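Local coordinates for protein NADH oxidase (Thermus thermophilus, PDB 6RVB) that probably uses NADH, through a bound FAD, to reduce coenzyme A disulfide, as a member of the class-III pyridine nucleotide-disulfide oxidoreductase family, at residues E29-Y41 / F68-V81. Sequence-based numbering, arbitrary orientation.
Sequences EVVVYEKSGWVSY and FRKQGVLVHTRHEV. With FAD (flavin-adenine dinucleotide), chain E.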
ATOM      1  N   GLU A  29       6.258  33.534 -21.991  1.00 42.40           N
ATOM      2  CA  GLU A  29       7.362  34.037 -21.200  1.00 45.70           C
ATOM      3  C   GLU A  29       7.074  33.746 -19.756  1.00 50.27           C
ATOM      4  O   GLU A  29       6.084  34.211 -19.253  1.00 51.53           O
ATOM      5  CB  GLU A  29       7.478  35.540 -21.305  1.00 49.21           C
ATOM      6  CG  GLU A  29       7.468  36.206 -22.673  1.00 67.00           C
ATOM      7  CD  GLU A  29       7.776  37.755 -22.632  1.00 86.55           C
ATOM      8  OE1 GLU A  29       8.366  38.246 -23.619  1.00 94.23           O
ATOM      9  OE2 GLU A  29       7.445  38.498 -21.669  1.00 73.70           O
ATOM     10  N   VAL A  30       7.926  33.024 -19.056  1.00 47.07           N
ATOM     11  CA  VAL A  30       7.551  32.556 -17.717  1.00 45.30           C
ATOM     12  C   VAL A  30       8.508  33.081 -16.676  1.00 41.90           C
ATOM     13  O   VAL A  30       9.678  32.781 -16.666  1.00 53.98           O
ATOM     14  CB  VAL A  30       7.534  30.968 -17.616  1.00 50.80           C
ATOM     15  CG1 VAL A  30       7.183  30.508 -16.253  1.00 46.76           C
ATOM     16  CG2 VAL A  30       6.544  30.376 -18.560  1.00 48.01           C
ATOM     17  N   VAL A  31       8.000  33.835 -15.750  1.00 37.69           N
ATOM     18  CA  VAL A  31       8.875  34.341 -14.723  1.00 46.95           C
ATOM     19  C   VAL A  31       8.330  34.145 -13.279  1.00 49.42           C
ATOM     20  O   VAL A  31       7.174  34.436 -12.998  1.00 52.75           O
ATOM     21  CB  VAL A  31       9.183  35.854 -14.951  1.00 43.09           C
ATOM     22  CG1 VAL A  31       7.920  36.680 -15.071  1.00 46.65           C
ATOM     23  CG2 VAL A  31       9.892  36.377 -13.766  1.00 44.51           C
ATOM     24  N   VAL A  32       9.185  33.705 -12.371  1.00 45.95           N
ATOM     25  CA  VAL A  32       8.801  33.435 -10.995  1.00 47.67           C
ATOM     26  C   VAL A  32       9.410  34.428 -10.023  1.00 47.21           C
ATOM     27  O   VAL A  32      10.599  34.469  -9.934  1.00 50.31           O
ATOM     28  CB  VAL A  32       9.422  32.076 -10.622  1.00 47.55           C
ATOM     29  CG1 VAL A  32       9.152  31.746  -9.184  1.00 44.39           C
ATOM     30  CG2 VAL A  32       8.846  31.036 -11.469  1.00 44.00           C
ATOM     31  N   TYR A  33       8.653  35.215  -9.283  1.00 43.84           N
ATOM     32  CA  TYR A  33       9.235  36.078  -8.216  1.00 44.69           C
ATOM     33  C   TYR A  33       9.037  35.424  -6.823  1.00 49.97           C
ATOM     34  O   TYR A  33       7.939  35.409  -6.284  1.00 50.85           O
ATOM     35  CB  TYR A  33       8.595  37.486  -8.188  1.00 43.17           C
ATOM     36  CG  TYR A  33       8.828  38.283  -9.385  1.00 45.65           C
ATOM     37  CD1 TYR A  33      10.105  38.581  -9.752  1.00 59.61           C
ATOM     38  CD2 TYR A  33       7.803  38.729 -10.179  1.00 46.62           C
ATOM     39  CE1 TYR A  33      10.383  39.317 -10.921  1.00 56.67           C
ATOM     40  CE2 TYR A  33       8.059  39.471 -11.376  1.00 49.27           C
ATOM     41  CZ  TYR A  33       9.356  39.749 -11.722  1.00 50.12           C
ATOM     42  OH  TYR A  33       9.680  40.432 -12.834  1.00 52.68           O
ATOM     43  N   GLU A  34      10.111  34.927  -6.233  1.00 45.68           N
ATOM     44  CA  GLU A  34      10.110  34.250  -4.938  1.00 47.14           C
ATOM     45  C   GLU A  34      10.730  35.141  -3.864  1.00 50.21           C
ATOM     46  O   GLU A  34      11.868  35.538  -3.983  1.00 56.71           O
ATOM     47  CB  GLU A  34      10.808  32.877  -5.090  1.00 42.31           C
ATOM     48  CG  GLU A  34      11.121  31.993  -3.864  1.00 51.59           C
ATOM     49  CD  GLU A  34      10.073  31.939  -2.737  1.00 59.65           C
ATOM     50  OE1 GLU A  34       8.885  31.677  -2.985  1.00 58.99           O
ATOM     51  OE2 GLU A  34      10.444  32.141  -1.565  1.00 58.98           O
ATOM     52  N   LYS A  35       9.987  35.485  -2.819  1.00 47.55           N
ATOM     53  CA  LYS A  35      10.592  36.343  -1.814  1.00 49.76           C
ATOM     54  C   LYS A  35      11.650  35.761  -0.838  1.00 55.67           C
ATOM     55  O   LYS A  35      12.355  36.492  -0.196  1.00 52.05           O
ATOM     56  CB  LYS A  35       9.535  37.035  -1.045  1.00 44.66           C
ATOM     57  CG  LYS A  35       9.111  36.412   0.207  1.00 47.17           C
ATOM     58  CD  LYS A  35       8.197  37.446   0.899  1.00 58.07           C
ATOM     59  CE  LYS A  35       7.556  37.046   2.205  1.00 65.03           C
ATOM     60  NZ  LYS A  35       6.592  38.135   2.695  1.00 62.31           N
ATOM     61  N   SER A  36      11.796  34.451  -0.761  1.00 56.12           N
ATOM     62  CA  SER A  36      12.616  33.867   0.256  1.00 49.74           C
ATOM     63  C   SER A  36      14.008  33.576  -0.214  1.00 58.08           C
ATOM     64  O   SER A  36      14.800  32.950   0.492  1.00 57.59           O
ATOM     65  CB  SER A  36      12.003  32.557   0.674  1.00 56.92           C
ATOM     66  OG  SER A  36      12.496  31.450  -0.079  1.00 53.88           O
ATOM     67  N   GLY A  37      14.354  33.920  -1.426  1.00 48.47           N
ATOM     68  CA  GLY A  37      15.678  33.447  -1.731  1.00 59.54           C
ATOM     69  C   GLY A  37      16.015  31.960  -1.708  1.00 47.97           C
ATOM     70  O   GLY A  37      17.137  31.609  -1.959  1.00 49.55           O
ATOM     71  N   TRP A  38      15.055  31.075  -1.517  1.00 51.63           N
ATOM     72  CA  TRP A  38      15.191  29.713  -2.043  1.00 49.19           C
ATOM     73  C   TRP A  38      13.927  29.310  -2.802  1.00 50.73           C
ATOM     74  O   TRP A  38      12.839  29.710  -2.502  1.00 50.73           O
ATOM     75  CB  TRP A  38      15.320  28.717  -0.930  1.00 60.69           C
ATOM     76  CG  TRP A  38      16.497  28.762  -0.074  1.00 60.86           C
ATOM     77  CD1 TRP A  38      16.706  29.545   1.006  1.00 58.01           C
ATOM     78  CD2 TRP A  38      17.583  27.902  -0.155  1.00 55.77           C
ATOM     79  NE1 TRP A  38      17.892  29.240   1.583  1.00 59.35           N
ATOM     80  CE2 TRP A  38      18.449  28.223   0.872  1.00 59.98           C
ATOM     81  CE3 TRP A  38      17.912  26.865  -1.002  1.00 64.42           C
ATOM     82  CZ2 TRP A  38      19.622  27.560   1.065  1.00 72.14           C
ATOM     83  CZ3 TRP A  38      19.088  26.210  -0.817  1.00 71.23           C
ATOM     84  CH2 TRP A  38      19.930  26.552   0.197  1.00 69.57           C
ATOM     85  N   VAL A  39      14.048  28.431  -3.750  1.00 49.06           N
ATOM     86  CA  VAL A  39      12.950  28.159  -4.658  1.00 48.84           C
ATOM     87  C   VAL A  39      12.909  26.643  -4.902  1.00 49.30           C
ATOM     88  O   VAL A  39      13.933  25.949  -4.866  1.00 47.50           O
ATOM     89  CB  VAL A  39      13.142  29.026  -5.994  1.00 47.55           C
ATOM     90  CG1 VAL A  39      13.764  28.277  -7.129  1.00 42.29           C
ATOM     91  CG2 VAL A  39      11.893  29.650  -6.429  1.00 45.29           C
ATOM     92  N   SER A  40      11.734  26.110  -5.117  1.00 47.38           N
ATOM     93  CA  SER A  40      11.607  24.702  -5.453  1.00 52.41           C
ATOM     94  C   SER A  40      12.290  23.719  -4.506  1.00 54.22           C
ATOM     95  O   SER A  40      13.192  23.012  -4.908  1.00 50.08           O
ATOM     96  CB  SER A  40      12.101  24.485  -6.865  1.00 45.61           C
ATOM     97  OG  SER A  40      11.884  23.166  -7.262  1.00 47.84           O
ATOM     98  N   TYR A  41      11.845  23.633  -3.260  1.00 51.95           N
ATOM     99  CA  TYR A  41      12.511  22.766  -2.302  1.00 44.42           C
ATOM    100  C   TYR A  41      11.484  22.024  -1.440  1.00 49.33           C
ATOM    101  O   TYR A  41      10.324  22.391  -1.310  1.00 51.00           O
ATOM    102  CB  TYR A  41      13.456  23.605  -1.432  1.00 43.02           C
ATOM    103  CG  TYR A  41      12.709  24.652  -0.603  1.00 53.75           C
ATOM    104  CD1 TYR A  41      12.458  25.885  -1.094  1.00 48.70           C
ATOM    105  CD2 TYR A  41      12.223  24.356   0.677  1.00 48.10           C
ATOM    106  CE1 TYR A  41      11.768  26.774  -0.362  1.00 56.85           C
ATOM    107  CE2 TYR A  41      11.522  25.253   1.406  1.00 51.82           C
ATOM    108  CZ  TYR A  41      11.298  26.480   0.890  1.00 59.18           C
ATOM    109  OH  TYR A  41      10.613  27.479   1.589  1.00 64.72           O
ATOM    110  N   PHE A  68      16.488  25.962 -13.743  1.00 49.42           N
ATOM    111  CA  PHE A  68      15.330  26.575 -14.292  1.00 50.79           C
ATOM    112  C   PHE A  68      15.675  27.454 -15.491  1.00 59.57           C
ATOM    113  O   PHE A  68      15.013  27.392 -16.539  1.00 55.35           O
ATOM    114  CB  PHE A  68      14.679  27.428 -13.246  1.00 50.03           C
ATOM    115  CG  PHE A  68      13.590  26.728 -12.485  1.00 54.89           C
ATOM    116  CD1 PHE A  68      12.418  26.304 -13.118  1.00 52.34           C
ATOM    117  CD2 PHE A  68      13.731  26.492 -11.106  1.00 52.23           C
ATOM    118  CE1 PHE A  68      11.429  25.641 -12.393  1.00 48.70           C
ATOM    119  CE2 PHE A  68      12.763  25.842 -10.389  1.00 43.09           C
ATOM    120  CZ  PHE A  68      11.604  25.431 -11.032  1.00 41.83           C
ATOM    121  N   ARG A  69      16.672  28.318 -15.324  1.00 61.85           N
ATOM    122  CA  ARG A  69      17.108  29.145 -16.417  1.00 59.80           C
ATOM    123  C   ARG A  69      17.359  28.278 -17.651  1.00 61.57           C
ATOM    124  O   ARG A  69      16.692  28.468 -18.652  1.00 58.44           O
ATOM    125  CB  ARG A  69      18.323  29.962 -16.049  1.00 67.06           C
ATOM    126  CG  ARG A  69      18.376  31.342 -16.748  1.00 79.93           C
ATOM    127  CD  ARG A  69      19.815  31.887 -16.813  1.00 86.20           C
ATOM    128  NE  ARG A  69      20.783  30.812 -17.107  1.00101.71           N
ATOM    129  CZ  ARG A  69      21.332  30.575 -18.301  1.00101.77           C
ATOM    130  NH1 ARG A  69      21.040  31.364 -19.342  1.00104.26           N
ATOM    131  NH2 ARG A  69      22.179  29.553 -18.446  1.00101.44           N
ATOM    132  N   LYS A  70      18.260  27.306 -17.587  1.00 56.89           N
ATOM    133  CA  LYS A  70      18.416  26.392 -18.695  1.00 49.58           C
ATOM    134  C   LYS A  70      17.070  26.010 -19.330  1.00 52.76           C
ATOM    135  O   LYS A  70      16.967  25.780 -20.512  1.00 56.36           O
ATOM    136  CB  LYS A  70      19.156  25.099 -18.290  1.00 57.42           C
ATOM    137  CG  LYS A  70      20.660  25.054 -18.560  1.00 71.34           C
ATOM    138  CD  LYS A  70      21.468  26.049 -17.647  1.00 95.92           C
ATOM    139  CE  LYS A  70      23.021  25.921 -17.750  1.00108.35           C
ATOM    140  NZ  LYS A  70      23.548  24.629 -17.193  1.00 91.59           N
ATOM    141  N   GLN A  71      16.011  25.867 -18.556  1.00 62.93           N
ATOM    142  CA  GLN A  71      14.817  25.252 -19.141  1.00 57.83           C
ATOM    143  C   GLN A  71      13.861  26.312 -19.598  1.00 58.68           C
ATOM    144  O   GLN A  71      12.684  26.052 -19.882  1.00 59.26           O
ATOM    145  CB  GLN A  71      14.139  24.326 -18.164  1.00 50.73           C
ATOM    146  CG  GLN A  71      14.892  23.064 -17.776  1.00 66.14           C
ATOM    147  CD  GLN A  71      14.287  22.371 -16.522  1.00 82.20           C
ATOM    148  OE1 GLN A  71      13.081  22.571 -16.153  1.00 64.38           O
ATOM    149  NE2 GLN A  71      15.137  21.566 -15.842  1.00 75.67           N
ATOM    150  N   GLY A  72      14.347  27.536 -19.620  1.00 54.27           N
ATOM    151  CA  GLY A  72      13.519  28.612 -20.118  1.00 48.70           C
ATOM    152  C   GLY A  72      12.711  29.340 -19.079  1.00 51.03           C
ATOM    153  O   GLY A  72      11.785  30.139 -19.463  1.00 50.39           O
ATOM    154  N   VAL A  73      13.025  29.068 -17.792  1.00 46.77           N
ATOM    155  CA  VAL A  73      12.226  29.666 -16.697  1.00 47.98           C
ATOM    156  C   VAL A  73      13.015  30.649 -15.911  1.00 46.49           C
ATOM    157  O   VAL A  73      14.113  30.303 -15.447  1.00 55.11           O
ATOM    158  CB  VAL A  73      11.542  28.623 -15.785  1.00 46.25           C
ATOM    159  CG1 VAL A  73      10.758  29.288 -14.757  1.00 45.73           C
ATOM    160  CG2 VAL A  73      10.572  27.873 -16.611  1.00 44.79           C
ATOM    161  N   LEU A  74      12.527  31.879 -15.811  1.00 34.09           N
ATOM    162  CA  LEU A  74      13.314  32.887 -15.117  1.00 49.14           C
ATOM    163  C   LEU A  74      12.935  33.042 -13.676  1.00 62.48           C
ATOM    164  O   LEU A  74      11.843  33.609 -13.388  1.00 58.19           O
ATOM    165  CB  LEU A  74      13.240  34.274 -15.750  1.00 50.11           C
ATOM    166  CG  LEU A  74      13.857  34.146 -17.120  1.00 61.56           C
ATOM    167  CD1 LEU A  74      13.362  35.269 -18.007  1.00 60.16           C
ATOM    168  CD2 LEU A  74      15.415  33.944 -17.094  1.00 44.51           C
ATOM    169  N   VAL A  75      13.821  32.584 -12.762  1.00 50.26           N
ATOM    170  CA  VAL A  75      13.471  32.778 -11.367  1.00 53.61           C
ATOM    171  C   VAL A  75      14.243  33.859 -10.610  1.00 45.57           C
ATOM    172  O   VAL A  75      15.411  33.826 -10.528  1.00 49.48           O
ATOM    173  CB  VAL A  75      13.252  31.428 -10.554  1.00 51.81           C
ATOM    174  CG1 VAL A  75      13.516  30.228 -11.396  1.00 56.42           C
ATOM    175  CG2 VAL A  75      14.093  31.374  -9.283  1.00 43.59           C
ATOM    176  N   HIS A  76      13.560  34.807 -10.019  1.00 44.88           N
ATOM    177  CA  HIS A  76      14.194  35.755  -9.135  1.00 47.25           C
ATOM    178  C   HIS A  76      13.908  35.559  -7.671  1.00 44.99           C
ATOM    179  O   HIS A  76      12.840  35.831  -7.224  1.00 42.65           O
ATOM    180  CB  HIS A  76      13.729  37.147  -9.554  1.00 49.16           C
ATOM    181  CG  HIS A  76      14.000  37.412 -10.989  1.00 55.76           C
ATOM    182  ND1 HIS A  76      12.995  37.615 -11.908  1.00 61.51           N
ATOM    183  CD2 HIS A  76      15.151  37.378 -11.692  1.00 52.06           C
ATOM    184  CE1 HIS A  76      13.512  37.743 -13.115  1.00 58.51           C
ATOM    185  NE2 HIS A  76      14.815  37.578 -13.009  1.00 66.61           N
ATOM    186  N   THR A  77      14.900  35.140  -6.915  1.00 41.51           N
ATOM    187  CA  THR A  77      14.722  35.044  -5.475  1.00 49.59           C
ATOM    188  C   THR A  77      14.876  36.359  -4.714  1.00 48.95           C
ATOM    189  O   THR A  77      15.344  37.347  -5.244  1.00 48.56           O
ATOM    190  CB  THR A  77      15.702  34.082  -4.846  1.00 47.70           C
ATOM    191  OG1 THR A  77      17.032  34.462  -5.143  1.00 44.10           O
ATOM    192  CG2 THR A  77      15.474  32.705  -5.331  1.00 48.45           C
ATOM    193  N   ARG A  78      14.501  36.371  -3.450  1.00 52.88           N
ATOM    194  CA  ARG A  78      14.529  37.617  -2.694  1.00 58.71           C
ATOM    195  C   ARG A  78      13.859  38.735  -3.452  1.00 54.08           C
ATOM    196  O   ARG A  78      14.358  39.843  -3.482  1.00 62.85           O
ATOM    197  CB  ARG A  78      15.960  38.048  -2.320  1.00 52.71           C
ATOM    198  CG  ARG A  78      17.058  36.915  -2.094  1.00 62.69           C
ATOM    199  CD  ARG A  78      17.778  36.996  -0.716  1.00 68.56           C
ATOM    200  NE  ARG A  78      16.719  36.972   0.318  1.00 99.94           N
ATOM    201  CZ  ARG A  78      16.223  38.034   0.989  1.00106.38           C
ATOM    202  NH1 ARG A  78      16.749  39.253   0.814  1.00 89.60           N
ATOM    203  NH2 ARG A  78      15.219  37.868   1.882  1.00 81.22           N
ATOM    204  N   HIS A  79      12.734  38.442  -4.070  1.00 47.99           N
ATOM    205  CA  HIS A  79      11.956  39.468  -4.736  1.00 50.20           C
ATOM    206  C   HIS A  79      10.545  39.439  -4.260  1.00 52.05           C
ATOM    207  O   HIS A  79       9.831  38.485  -4.496  1.00 51.52           O
ATOM    208  CB  HIS A  79      11.882  39.198  -6.209  1.00 48.44           C
ATOM    209  CG  HIS A  79      13.058  39.691  -6.964  1.00 58.37           C
ATOM    210  ND1 HIS A  79      14.280  39.085  -6.891  1.00 50.44           N
ATOM    211  CD2 HIS A  79      13.190  40.727  -7.830  1.00 57.05           C
ATOM    212  CE1 HIS A  79      15.128  39.727  -7.671  1.00 50.58           C
ATOM    213  NE2 HIS A  79      14.491  40.734  -8.238  1.00 53.65           N
ATOM    214  N   GLU A  80      10.079  40.475  -3.617  1.00 47.02           N
ATOM    215  CA  GLU A  80       8.745  40.300  -3.112  1.00 52.47           C
ATOM    216  C   GLU A  80       7.779  41.131  -3.895  1.00 60.61           C
ATOM    217  O   GLU A  80       7.965  42.357  -3.965  1.00 59.81           O
ATOM    218  CB  GLU A  80       8.675  40.714  -1.677  1.00 48.17           C
ATOM    219  CG  GLU A  80       7.282  40.875  -1.171  1.00 69.29           C
ATOM    220  CD  GLU A  80       7.307  41.238   0.281  1.00 70.07           C
ATOM    221  OE1 GLU A  80       6.272  41.183   1.016  1.00 67.86           O
ATOM    222  OE2 GLU A  80       8.428  41.586   0.666  1.00 60.46           O
ATOM    223  N   VAL A  81       6.753  40.501  -4.486  1.00 49.81           N
ATOM    224  CA  VAL A  81       5.740  41.340  -5.127  1.00 52.58           C
ATOM    225  C   VAL A  81       4.872  41.976  -4.073  1.00 52.18           C
ATOM    226  O   VAL A  81       4.244  41.287  -3.312  1.00 49.87           O
ATOM    227  CB  VAL A  81       4.965  40.702  -6.372  1.00 50.99           C
ATOM    228  CG1 VAL A  81       5.603  39.458  -6.790  1.00 40.38           C
ATOM    229  CG2 VAL A  81       3.430  40.596  -6.188  1.00 36.28           C
TER
HETATM  230  PA  FAD E 501       4.976  27.400   0.326  1.00117.22           P
HETATM  231  O1A FAD E 501       4.418  27.911   1.756  1.00 82.62           O
HETATM  232  O2A FAD E 501       5.777  26.089   0.180  1.00 89.28           O
HETATM  233  O5B FAD E 501       5.887  28.590  -0.403  1.00 90.85           O
HETATM  234  C5B FAD E 501       5.429  29.977  -0.543  1.00 84.64           C
HETATM  235  C4B FAD E 501       6.589  30.927  -0.844  1.00 75.68           C
HETATM  236  O4B FAD E 501       6.026  32.027  -1.539  1.00 65.78           O
HETATM  237  C3B FAD E 501       7.309  31.367   0.420  1.00 72.84           C
HETATM  238  O3B FAD E 501       8.726  30.966   0.445  1.00 70.75           O
HETATM  239  C2B FAD E 501       7.187  32.825   0.296  1.00 71.75           C
HETATM  240  O2B FAD E 501       8.532  33.212   0.581  1.00 80.19           O
HETATM  241  C1B FAD E 501       6.720  33.133  -1.160  1.00 68.02           C
HETATM  242  N9A FAD E 501       5.841  34.351  -1.132  1.00 78.15           N
HETATM  243  C8A FAD E 501       4.827  34.614  -0.242  1.00 65.47           C
HETATM  244  N7A FAD E 501       4.327  35.873  -0.373  1.00 57.27           N
HETATM  245  C5A FAD E 501       5.016  36.446  -1.390  1.00 68.23           C
HETATM  246  C6A FAD E 501       4.955  37.784  -2.043  1.00 63.20           C
HETATM  247  N6A FAD E 501       4.005  38.659  -1.598  1.00 60.40           N
HETATM  248  N1A FAD E 501       5.844  38.025  -3.046  1.00 56.31           N
HETATM  249  C2A FAD E 501       6.747  37.047  -3.444  1.00 64.23           C
HETATM  250  N3A FAD E 501       6.894  35.784  -2.921  1.00 58.45           N
HETATM  251  C4A FAD E 501       6.031  35.454  -1.896  1.00 69.21           C
HETATM  252  N1  FAD E 501       3.388  18.038   2.872  1.00 80.98           N
HETATM  253  C2  FAD E 501       3.137  16.723   2.574  1.00 72.25           C
HETATM  254  O2  FAD E 501       2.342  16.420   1.634  1.00 61.76           O
HETATM  255  N3  FAD E 501       3.763  15.756   3.271  1.00 76.91           N
HETATM  256  C4  FAD E 501       4.689  15.992   4.265  1.00 92.14           C
HETATM  257  O4  FAD E 501       5.302  15.069   4.927  1.00 92.95           O
HETATM  258  C4X FAD E 501       5.035  17.411   4.598  1.00 84.95           C
HETATM  259  N5  FAD E 501       5.972  17.668   5.580  1.00 80.23           N
HETATM  260  C5X FAD E 501       6.228  18.987   5.863  1.00 87.35           C
HETATM  261  C6  FAD E 501       7.168  19.311   6.873  1.00 76.29           C
HETATM  262  C7  FAD E 501       7.465  20.655   7.175  1.00 69.79           C
HETATM  263  C7M FAD E 501       8.475  20.934   8.253  1.00 59.29           C
HETATM  264  C8  FAD E 501       6.790  21.778   6.420  1.00 69.42           C
HETATM  265  C8M FAD E 501       7.059  23.233   6.698  1.00 58.68           C
HETATM  266  C9  FAD E 501       5.833  21.466   5.431  1.00 88.35           C
HETATM  267  C9A FAD E 501       5.504  20.122   5.096  1.00 93.97           C
HETATM  268  N10 FAD E 501       4.544  19.838   4.049  1.00 84.55           N
HETATM  269  C10 FAD E 501       4.293  18.462   3.806  1.00 79.95           C
HETATM  270  C1' FAD E 501       3.793  20.887   3.326  1.00 76.74           C
HETATM  271  C2' FAD E 501       4.542  21.607   2.250  1.00 77.88           C
HETATM  272  O2' FAD E 501       5.556  22.431   2.809  1.00 82.93           O
HETATM  273  C3' FAD E 501       3.626  22.555   1.527  1.00 71.57           C
HETATM  274  O3' FAD E 501       2.348  21.956   1.350  1.00 53.38           O
HETATM  275  C4' FAD E 501       4.329  22.822   0.184  1.00 75.99           C
HETATM  276  O4' FAD E 501       5.705  23.338   0.258  1.00 70.82           O
HETATM  277  C5' FAD E 501       3.428  23.606  -0.791  1.00 71.54           C
HETATM  278  O5' FAD E 501       3.522  25.017  -0.640  1.00 69.02           O
HETATM  279  P   FAD E 501       3.196  26.125  -1.770  1.00 58.16           P
HETATM  280  O1P FAD E 501       4.111  25.954  -2.971  1.00 64.90           O
HETATM  281  O2P FAD E 501       1.748  26.635  -1.949  1.00 58.43           O
HETATM  282  O3P FAD E 501       3.824  27.332  -0.887  1.00 92.69           O
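The Y33 ring meets H76 rim to rim, the two planes 26° apart, while CG2 of V31 sits over the rim of one of its faces and CG1 of V81 packs on CB of Y33 at 3.8 Å; the Y33 hydroxyl is hydrogen-bonded to D104. H79 completes the aromatic cluster, slid so far past Y33 that the rings barely overlap. CB of H76 lies over one face of the H79 ring, and H79 ND1 donates to T77 O at 2.6 Å, almost in the ring plane. The F68 ring takes CB of S40 at its edge, and R63 makes a cation-pi contact with it; S40 OG binds coenzyme A. Beneath the Y33 and H76 rings, strands 29-34 and 73-77 run parallel, joined by four backbone bonds from L74 N to V30 O through E34 N to H76 O, as the outer pair of the Rossmann-type FAD-binding sheet. On the opposite face, which V39 and F68 cover, V32 CB meets V75 CB at 3.9 Å, and V39 CG1 reaches V75 CG2 tip to tip. Beyond Y33, E34, its chain bent at chi2 (39°), turns its carboxylate to the FAD ribose: OE1 takes the backbone N-H of G10, and OE2, less surely placed, accepts from O2B and O3B. A glutamine here would probably weaken that grip by removing the negative charge facing both ribose hydroxyls. The adenine N6A donates to V81 O at 3.1 Å, and K35 NZ forms a weak salt bridge with E80 OE1 alongside.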